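Side-chain contact in solute-binding protein Csal_2479 (Chromohalobacter salexigens, PDB 4P1L), which is a periplasmic protein that binds D-glucuronate and probably delivers it to a tripartite ATP-independent (TRAP) transport system for import into the cytoplasm: residues P59-N64 and L82-F87. Numbering follows the deposited sequence.
Sequences PKVYHN and LDFANF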
loop_
_atom_site.group_PDB
_atom_site.type_symbol
_atom_site.label_atom_id
_atom_site.label_comp_id
_atom_site.label_asym_id
_atom_site.label_seq_id
_atom_site.Cartn_x
_atom_site.Cartn_y
_atom_site.Cartn_z
ATOM N N PRO A 59 -15.972 -2.470 17.124
ATOM C CA PRO A 59 -15.385 -1.606 16.091
ATOM C C PRO A 59 -16.377 -1.222 15.004
ATOM O O PRO A 59 -17.279 -1.991 14.635
ATOM C CB PRO A 59 -14.255 -2.467 15.513
ATOM C CG PRO A 59 -14.031 -3.571 16.543
ATOM C CD PRO A 59 -15.373 -3.816 17.117
ATOM N N LYS A 60 -16.216 -0.001 14.505
ATOM C CA LYS A 60 -16.991 0.473 13.381
ATOM C C LYS A 60 -16.029 0.987 12.353
ATOM O O LYS A 60 -15.177 1.824 12.663
ATOM C CB LYS A 60 -17.948 1.588 13.809
ATOM C CG LYS A 60 -19.030 1.894 12.774
ATOM C CD LYS A 60 -20.069 2.896 13.303
ATOM C CE LYS A 60 -20.949 2.322 14.429
ATOM N NZ LYS A 60 -22.154 3.191 14.724
ATOM N N VAL A 61 -16.148 0.491 11.125
ATOM C CA VAL A 61 -15.228 0.912 10.059
ATOM C C VAL A 61 -15.818 2.080 9.281
ATOM O O VAL A 61 -16.968 2.035 8.850
ATOM C CB VAL A 61 -14.888 -0.235 9.076
ATOM C CG1 VAL A 61 -13.838 0.236 8.065
ATOM C CG2 VAL A 61 -14.415 -1.456 9.845
ATOM N N TYR A 62 -15.032 3.137 9.147
ATOM C CA TYR A 62 -15.382 4.257 8.288
ATOM C C TYR A 62 -14.592 4.131 6.985
ATOM O O TYR A 62 -13.394 4.362 6.951
ATOM C CB TYR A 62 -15.087 5.583 8.976
ATOM C CG TYR A 62 -16.070 5.890 10.101
ATOM C CD1 TYR A 62 -15.955 5.290 11.349
ATOM C CD2 TYR A 62 -17.125 6.777 9.894
ATOM C CE1 TYR A 62 -16.885 5.596 12.379
ATOM C CE2 TYR A 62 -18.026 7.078 10.892
ATOM C CZ TYR A 62 -17.907 6.493 12.131
ATOM O OH TYR A 62 -18.836 6.804 13.107
ATOM N N HIS A 63 -15.284 3.776 5.917
ATOM C CA HIS A 63 -14.672 3.631 4.615
ATOM C C HIS A 63 -14.618 4.959 3.855
ATOM O O HIS A 63 -15.087 5.991 4.351
ATOM C CB HIS A 63 -15.471 2.621 3.796
ATOM C CG HIS A 63 -15.661 1.317 4.477
ATOM N ND1 HIS A 63 -14.761 0.287 4.332
ATOM C CD2 HIS A 63 -16.632 0.860 5.295
ATOM C CE1 HIS A 63 -15.157 -0.748 5.048
ATOM N NE2 HIS A 63 -16.305 -0.432 5.624
ATOM N N ASN A 64 -14.031 4.908 2.658
ATOM C CA ASN A 64 -13.964 6.056 1.760
ATOM C C ASN A 64 -13.203 7.263 2.322
ATOM O O ASN A 64 -13.417 8.394 1.873
ATOM C CB ASN A 64 -15.381 6.514 1.378
ATOM C CG ASN A 64 -16.155 5.474 0.583
ATOM O OD1 ASN A 64 -17.300 5.113 0.936
ATOM N ND2 ASN A 64 -15.552 4.992 -0.492
ATOM N N LEU A 82 -8.190 8.036 16.541
ATOM C CA LEU A 82 -8.749 6.865 15.858
ATOM C C LEU A 82 -8.180 5.611 16.494
ATOM O O LEU A 82 -7.041 5.609 16.973
ATOM C CB LEU A 82 -8.413 6.864 14.369
ATOM C CG LEU A 82 -9.004 8.000 13.533
ATOM C CD1 LEU A 82 -8.411 7.940 12.123
ATOM C CD2 LEU A 82 -10.507 7.890 13.470
ATOM N N ASP A 83 -8.967 4.541 16.501
ATOM C CA ASP A 83 -8.578 3.328 17.218
ATOM C C ASP A 83 -7.878 2.270 16.374
ATOM O O ASP A 83 -6.952 1.599 16.848
ATOM C CB ASP A 83 -9.807 2.708 17.881
ATOM C CG ASP A 83 -10.466 3.648 18.861
ATOM O OD1 ASP A 83 -9.880 3.875 19.948
ATOM O OD2 ASP A 83 -11.584 4.116 18.550
ATOM N N PHE A 84 -8.316 2.095 15.135
ATOM C CA PHE A 84 -7.658 1.136 14.261
ATOM C C PHE A 84 -7.718 1.583 12.796
ATOM O O PHE A 84 -8.444 2.507 12.452
ATOM C CB PHE A 84 -8.242 -0.274 14.465
ATOM C CG PHE A 84 -9.664 -0.463 13.945
ATOM C CD1 PHE A 84 -10.755 0.013 14.653
ATOM C CD2 PHE A 84 -9.902 -1.163 12.764
ATOM C CE1 PHE A 84 -12.051 -0.177 14.199
ATOM C CE2 PHE A 84 -11.187 -1.362 12.311
ATOM C CZ PHE A 84 -12.272 -0.864 13.026
ATOM N N ALA A 85 -6.941 0.934 11.933
ATOM C CA ALA A 85 -6.889 1.344 10.557
ATOM C C ALA A 85 -6.125 0.332 9.703
ATOM O O ALA A 85 -5.311 -0.459 10.204
ATOM C CB ALA A 85 -6.250 2.698 10.456
ATOM N N ASN A 86 -6.420 0.393 8.414
ATOM C CA ASN A 86 -5.670 -0.262 7.349
ATOM C C ASN A 86 -4.874 0.839 6.659
ATOM O O ASN A 86 -5.436 1.711 6.002
ATOM C CB ASN A 86 -6.675 -0.972 6.427
ATOM C CG ASN A 86 -6.124 -1.358 5.065
ATOM O OD1 ASN A 86 -6.867 -1.361 4.097
ATOM N ND2 ASN A 86 -4.832 -1.690 4.978
ATOM N N PHE A 87 -3.558 0.837 6.874
ATOM C CA PHE A 87 -2.696 1.786 6.207
ATOM C C PHE A 87 -1.790 1.092 5.196
ATOM O O PHE A 87 -1.217 0.043 5.497
ATOM C CB PHE A 87 -1.788 2.507 7.205
ATOM C CG PHE A 87 -2.510 3.382 8.177
ATOM C CD1 PHE A 87 -3.459 4.293 7.742
ATOM C CD2 PHE A 87 -2.245 3.293 9.530
ATOM C CE1 PHE A 87 -4.124 5.098 8.627
ATOM C CE2 PHE A 87 -2.907 4.124 10.435
ATOM C CZ PHE A 87 -3.854 5.027 9.964
#
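With chi1 at 70°, Phe84 sets its CG between its own backbone N and carbonyl carbon, and the ring reaches toward strand 59-62; Val61, whose CG1 lies anti to the backbone N (chi1 -175°), is left with CG2 to meet it. That methyl comes to the rim of the ring, near its plane, 3.9 Å from Phe84 CZ, and the two side chains cross at about a right angle. Pro59 approaches obliquely, its CB 3.4 Å from Phe84 CE1, and the carbonyl Lys60 O lies 4.0 Å from Phe84 CZ. In the five-stranded mixed sheet of this solute-binding protein, strand 26-29 runs between these two parallel strands, so their axes come no closer than 8.7 Å, and the long, flat side chain of Phe84 can span the gap across the middle strand. Helix 37-52 packs over the same side, where Phe45 meets the Phe84 ring and Ala46 and Val49 touch Pro59. Proline has no backbone N-H to offer a further strand, which costs little at the start of this outermost strand; beta-branched valine suits a buried strand position. A serine in place of Phe84 would probably open a gap beneath helix 37-52 and leave Pro59 CB and Val61 CG2 without this aromatic partner.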